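Side-chain contacts in Polyphosphate:AMP phosphotransferase (Pseudomonas aeruginosa PAO1, PDB 3CZP), which uses inorganic polyphosphate as a phosphate donor to convert AMP to ADP and, less efficiently, GMP to GDP, with magnesium as cofactor: residues E58-L63 with I72-F77; R95-K100 with G104-N109. All coordinates share one frame; numbering follows the deposited sequence.

Interactions 1 and 2 illustrate how the two faces of a parallel sheet are covered by different means. Both are buried, and their centres lie about 10 Å apart in the first PPK2 region, where strands 72-76 and 103-107 are neighbours. The strands are joined by backbone hydrogen bonds, E73 O to I105 N at 2.7 Å and Q75 N to I105 O at 2.8 Å. In interaction 1 a helix meets the outermost strand of the chain's own sheet mainly through aliphatic branches, one ending on a backbone oxygen. Interaction 2 sets a proline-rich loop against the next strand, with a ring edge, a backbone carbonyl and a glycine in the contact, and an arginine holding acetate beside it.

Interaction 1 of 2, residues E58-L63 with I72-F77; sequences ETVKLL and IEVQSF
V60 of helix 56-66 and V74 of strand 72-76 meet tip to tip, methyl to methyl, with V60 CG1 4.2 Å from V74 CG1. The two valines share one conformation: each holds CG1 anti to its own backbone nitrogen, at chi1 174° in V60 and -174° in V74. That rotation directs the same branch of both residues into the gap between helix and strand, over which their CA atoms stand 8.6 Å apart. About one turn further on, L63 also turns its CB toward the strand, but its side chain stays 5.6 Å from it. The approach there is made by I72, whose extended chain (chi2 178°) carries CD1 to 4.4 Å from the backbone oxygen L63 O. The contact is thus light and apolar, a meeting of branch ends with little interlocking. Other elements fill in around it. V60 also packs on I105 and F107 of strand 103-107, I72 reaches I105, and L63 leans on L229 of helix 218-238. P326 of the second subunit touches both V60 and V74, so the helix and the sheet's outermost strand within this chain are jointly covered at the dimer interface.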
loop_
_atom_site.group_PDB
_atom_site.type_symbol
_atom_site.label_atom_id
_atom_site.label_comp_id
_atom_site.label_asym_id
_atom_site.label_seq_id
_atom_site.Cartn_x
_atom_site.Cartn_y
_atom_site.Cartn_z
ATOM N N GLU A 58 4.189 7.985 27.781
ATOM C CA GLU A 58 5.498 8.426 28.293
ATOM C C GLU A 58 6.623 7.418 28.006
ATOM O O GLU A 58 7.745 7.778 27.593
ATOM C CB GLU A 58 5.413 8.626 29.794
ATOM C CG GLU A 58 4.548 9.827 30.180
ATOM C CD GLU A 58 3.054 9.464 30.481
ATOM O OE1 GLU A 58 2.506 8.406 30.007
ATOM O OE2 GLU A 58 2.431 10.289 31.206
ATOM N N THR A 59 6.331 6.156 28.250
ATOM C CA THR A 59 7.361 5.127 28.048
ATOM C C THR A 59 7.721 4.937 26.587
ATOM O O THR A 59 8.935 4.827 26.236
ATOM C CB THR A 59 6.968 3.765 28.702
ATOM O OG1 THR A 59 6.830 3.962 30.115
ATOM C CG2 THR A 59 8.111 2.742 28.455
ATOM N N VAL A 60 6.711 4.863 25.717
ATOM C CA VAL A 60 6.995 4.727 24.294
ATOM C C VAL A 60 7.752 5.935 23.752
ATOM O O VAL A 60 8.598 5.830 22.862
ATOM C CB VAL A 60 5.750 4.452 23.496
ATOM C CG1 VAL A 60 6.098 4.471 21.944
ATOM C CG2 VAL A 60 5.131 3.168 23.919
ATOM N N LYS A 61 7.479 7.096 24.284
ATOM C CA LYS A 61 8.235 8.273 23.876
ATOM C C LYS A 61 9.727 8.144 24.226
ATOM O O LYS A 61 10.631 8.524 23.417
ATOM C CB LYS A 61 7.675 9.551 24.508
ATOM C CG LYS A 61 8.576 10.719 24.154
ATOM C CD LYS A 61 8.016 12.045 24.498
ATOM C CE LYS A 61 9.096 13.146 24.015
ATOM N NZ LYS A 61 8.447 14.406 24.336
ATOM N N LEU A 62 9.967 7.645 25.441
ATOM C CA LEU A 62 11.309 7.513 25.957
ATOM C C LEU A 62 12.057 6.479 25.128
ATOM O O LEU A 62 13.176 6.737 24.778
ATOM C CB LEU A 62 11.306 7.168 27.443
ATOM C CG LEU A 62 12.560 7.432 28.270
ATOM C CD1 LEU A 62 13.186 8.778 28.055
ATOM C CD2 LEU A 62 12.185 7.226 29.667
ATOM N N LEU A 63 11.418 5.376 24.756
ATOM C CA LEU A 63 12.024 4.378 23.848
ATOM C C LEU A 63 12.491 4.957 22.515
ATOM O O LEU A 63 13.465 4.487 21.964
ATOM C CB LEU A 63 11.040 3.231 23.541
ATOM C CG LEU A 63 10.667 2.291 24.704
ATOM C CD1 LEU A 63 9.646 1.289 24.199
ATOM C CD2 LEU A 63 11.871 1.645 25.460
ATOM N N ILE A 72 11.445 2.770 13.692
ATOM C CA ILE A 72 10.310 2.433 14.569
ATOM C C ILE A 72 9.070 3.183 14.008
ATOM O O ILE A 72 9.163 4.345 13.710
ATOM C CB ILE A 72 10.514 2.854 16.066
ATOM C CG1 ILE A 72 11.840 2.390 16.626
ATOM C CG2 ILE A 72 9.399 2.329 16.920
ATOM C CD1 ILE A 72 12.212 2.774 18.101
ATOM N N GLU A 73 7.965 2.474 13.776
ATOM C CA GLU A 73 6.679 3.096 13.459
ATOM C C GLU A 73 5.818 2.912 14.682
ATOM O O GLU A 73 5.807 1.839 15.249
ATOM C CB GLU A 73 5.984 2.420 12.279
ATOM C CG GLU A 73 6.843 2.229 11.016
ATOM C CD GLU A 73 7.268 0.760 10.826
ATOM O OE1 GLU A 73 6.494 0.033 10.118
ATOM O OE2 GLU A 73 8.342 0.359 11.410
ATOM N N VAL A 74 5.145 3.983 15.097
ATOM C CA VAL A 74 4.219 3.986 16.231
ATOM C C VAL A 74 2.817 4.276 15.707
ATOM O O VAL A 74 2.560 5.336 15.083
ATOM C CB VAL A 74 4.629 4.987 17.309
ATOM C CG1 VAL A 74 3.758 4.868 18.493
ATOM C CG2 VAL A 74 6.045 4.698 17.720
ATOM N N GLN A 75 1.930 3.299 15.874
ATOM C CA GLN A 75 0.550 3.379 15.383
ATOM C C GLN A 75 -0.457 3.422 16.524
ATOM O O GLN A 75 -0.199 2.894 17.586
ATOM C CB GLN A 75 0.191 2.119 14.602
ATOM C CG GLN A 75 1.182 1.628 13.574
ATOM C CD GLN A 75 1.151 2.405 12.317
ATOM O OE1 GLN A 75 0.251 3.213 12.093
ATOM N NE2 GLN A 75 2.128 2.153 11.452
ATOM N N SER A 76 -1.593 4.073 16.274
ATOM C CA SER A 76 -2.812 3.770 17.016
ATOM C C SER A 76 -3.976 3.493 16.066
ATOM O O SER A 76 -3.974 3.960 14.922
ATOM C CB SER A 76 -3.153 4.856 18.011
ATOM O OG SER A 76 -4.355 4.480 18.682
ATOM N N PHE A 77 -4.934 2.675 16.530
ATOM C CA PHE A 77 -5.957 2.086 15.650
ATOM C C PHE A 77 -7.410 2.371 16.037
ATOM O O PHE A 77 -8.360 1.721 15.483
ATOM C CB PHE A 77 -5.780 0.569 15.557
ATOM C CG PHE A 77 -4.494 0.119 14.911
ATOM C CD1 PHE A 77 -3.393 -0.193 15.687
ATOM C CD2 PHE A 77 -4.434 -0.095 13.550
ATOM C CE1 PHE A 77 -2.257 -0.650 15.148
ATOM C CE2 PHE A 77 -3.238 -0.556 12.961
ATOM C CZ PHE A 77 -2.149 -0.833 13.756
#

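Interaction 2 of 2, residues R95-K100 with G104-N109; sequences RRLPPK and GIFFGN. With ACT (acetate ion), chain F.
The edge of the F106 ring is turned to a backbone carbonyl: R96 O lies near the ring plane, 3.6 Å from F106 CZ, where the oxygen faces the weakly positive rim. L97 shares that edge, its CD2 methyl 4.1 Å from F106 CE2, and the two side chains cross at about a right angle. L97 starts with its CB turned from the strand; with CD1 continuing the extended chain (chi2 177°), the other branch, CD2, comes back to the ring. Next along the loop, the P98 ring lies directly against the G104 backbone, its CB and CG both near N and CA, with P98 CG 3.5 Å from G104 N. R96 bends at chi2 (-51°) and leads its guanidinium away from the strand, where NH1 and NH2 each donate to the same acetate oxygen at 3.1 Å, in the guanidinium plane. The acetate probably came from the crystallisation liquor. Past the strand, N109 ND2 bonds F106 O at 3.0 Å; N109 sits at the N-cap of the following helix, its OD1 making a weak hydrogen bond to Y111 N. The strand belongs to a parallel sheet of order 2-3-1-4-5, that of P-loop kinases, consistent with the clan of the PPK2 family.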
loop_
_atom_site.group_PDB
_atom_site.type_symbol
_atom_site.label_atom_id
_atom_site.label_comp_id
_atom_site.label_asym_id
_atom_site.label_seq_id
_atom_site.Cartn_x
_atom_site.Cartn_y
_atom_site.Cartn_z
ATOM N N ARG A 95 -2.432 -4.215 7.540
ATOM C CA ARG A 95 -1.977 -3.112 6.747
ATOM C C ARG A 95 -0.764 -2.413 7.377
ATOM O O ARG A 95 0.119 -1.886 6.644
ATOM C CB ARG A 95 -3.127 -2.119 6.462
ATOM C CG ARG A 95 -2.647 -0.857 5.849
ATOM C CD ARG A 95 -3.532 -0.151 4.927
ATOM N NE ARG A 95 -4.424 0.743 5.612
ATOM C CZ ARG A 95 -5.114 1.698 5.011
ATOM N NH1 ARG A 95 -4.978 1.961 3.723
ATOM N NH2 ARG A 95 -5.918 2.440 5.727
ATOM N N ARG A 96 -0.689 -2.398 8.712
ATOM C CA ARG A 96 0.399 -1.682 9.424
ATOM C C ARG A 96 1.464 -2.557 10.024
ATOM O O ARG A 96 2.341 -2.056 10.747
ATOM C CB ARG A 96 -0.138 -0.797 10.562
ATOM C CG ARG A 96 -1.206 0.204 10.198
ATOM C CD ARG A 96 -0.814 1.031 9.029
ATOM N NE ARG A 96 -1.928 1.937 8.692
ATOM C CZ ARG A 96 -2.011 2.717 7.592
ATOM N NH1 ARG A 96 -1.049 2.714 6.650
ATOM N NH2 ARG A 96 -3.070 3.542 7.446
ATOM N N LEU A 97 1.499 -3.835 9.671
ATOM C CA LEU A 97 2.558 -4.667 10.200
ATOM C C LEU A 97 3.913 -4.122 9.721
ATOM O O LEU A 97 4.024 -3.708 8.566
ATOM C CB LEU A 97 2.333 -6.130 9.880
ATOM C CG LEU A 97 1.083 -6.775 10.458
ATOM C CD1 LEU A 97 1.028 -8.199 9.961
ATOM C CD2 LEU A 97 0.981 -6.797 12.020
ATOM N N PRO A 98 4.961 -4.102 10.615
ATOM C CA PRO A 98 6.260 -3.615 10.159
ATOM C C PRO A 98 6.980 -4.718 9.432
ATOM O O PRO A 98 6.842 -5.858 9.794
ATOM C CB PRO A 98 7.001 -3.320 11.458
ATOM C CG PRO A 98 6.324 -4.221 12.465
ATOM C CD PRO A 98 5.013 -4.593 12.003
ATOM N N PRO A 99 7.729 -4.386 8.387
ATOM C CA PRO A 99 8.497 -5.358 7.635
ATOM C C PRO A 99 9.680 -5.945 8.433
ATOM O O PRO A 99 10.155 -5.372 9.432
ATOM C CB PRO A 99 8.990 -4.552 6.426
ATOM C CG PRO A 99 8.801 -3.088 6.804
ATOM C CD PRO A 99 7.843 -3.002 7.906
ATOM N N LYS A 100 10.204 -7.039 7.969
ATOM C CA LYS A 100 11.419 -7.566 8.526
ATOM C C LYS A 100 12.477 -6.517 8.679
ATOM O O LYS A 100 12.670 -5.670 7.763
ATOM C CB LYS A 100 11.930 -8.700 7.629
ATOM C CG LYS A 100 11.004 -9.876 7.607
ATOM C CD LYS A 100 11.494 -10.919 6.599
ATOM C CE LYS A 100 10.510 -12.062 6.443
ATOM N NZ LYS A 100 11.027 -13.024 5.449
ATOM N N GLY A 104 7.483 -1.994 14.956
ATOM C CA GLY A 104 6.194 -1.327 14.987
ATOM C C GLY A 104 5.686 -1.367 16.406
ATOM O O GLY A 104 5.741 -2.414 17.059
ATOM N N ILE A 105 5.193 -0.232 16.893
ATOM C CA ILE A 105 4.643 -0.163 18.265
ATOM C C ILE A 105 3.153 0.256 18.162
ATOM O O ILE A 105 2.828 1.284 17.569
ATOM C CB ILE A 105 5.377 0.876 19.147
ATOM C CG1 ILE A 105 6.897 0.596 19.191
ATOM C CG2 ILE A 105 4.658 0.955 20.582
ATOM C CD1 ILE A 105 7.696 1.542 20.084
ATOM N N PHE A 106 2.280 -0.601 18.671
ATOM C CA PHE A 106 0.837 -0.492 18.513
ATOM C C PHE A 106 0.148 -0.114 19.813
ATOM O O PHE A 106 0.010 -0.929 20.726
ATOM C CB PHE A 106 0.253 -1.838 18.054
ATOM C CG PHE A 106 0.688 -2.269 16.656
ATOM C CD1 PHE A 106 1.493 -1.481 15.854
ATOM C CD2 PHE A 106 0.251 -3.475 16.139
ATOM C CE1 PHE A 106 1.871 -1.931 14.544
ATOM C CE2 PHE A 106 0.602 -3.884 14.835
ATOM C CZ PHE A 106 1.384 -3.110 14.062
ATOM N N PHE A 107 -0.394 1.090 19.818
ATOM C CA PHE A 107 -1.370 1.489 20.782
ATOM C C PHE A 107 -2.754 1.125 20.182
ATOM O O PHE A 107 -2.900 0.808 18.960
ATOM C CB PHE A 107 -1.377 3.012 20.994
ATOM C CG PHE A 107 -0.158 3.597 21.709
ATOM C CD1 PHE A 107 -0.190 3.864 23.066
ATOM C CD2 PHE A 107 0.927 4.031 20.990
ATOM C CE1 PHE A 107 0.921 4.448 23.708
ATOM C CE2 PHE A 107 2.011 4.622 21.608
ATOM C CZ PHE A 107 1.995 4.840 22.989
ATOM N N GLY A 108 -3.781 1.214 21.000
ATOM C CA GLY A 108 -5.171 0.983 20.514
ATOM C C GLY A 108 -5.281 -0.269 19.658
ATOM O O GLY A 108 -5.952 -0.247 18.605
ATOM N N ASN A 109 -4.641 -1.361 20.094
ATOM C CA ASN A 109 -4.492 -2.521 19.252
ATOM C C ASN A 109 -5.763 -3.409 19.454
ATOM O O ASN A 109 -6.777 -2.946 19.958
ATOM C CB ASN A 109 -3.167 -3.211 19.607
ATOM C CG ASN A 109 -3.038 -3.452 21.106
ATOM O OD1 ASN A 109 -3.934 -4.037 21.739
ATOM N ND2 ASN A 109 -1.982 -2.967 21.676
HETATM C C ACT F . -2.589 5.240 3.743
HETATM O O ACT F . -2.113 5.074 4.871
HETATM O OXT ACT F . -3.550 6.022 3.718
HETATM C CH3 ACT F . -2.056 4.554 2.528
#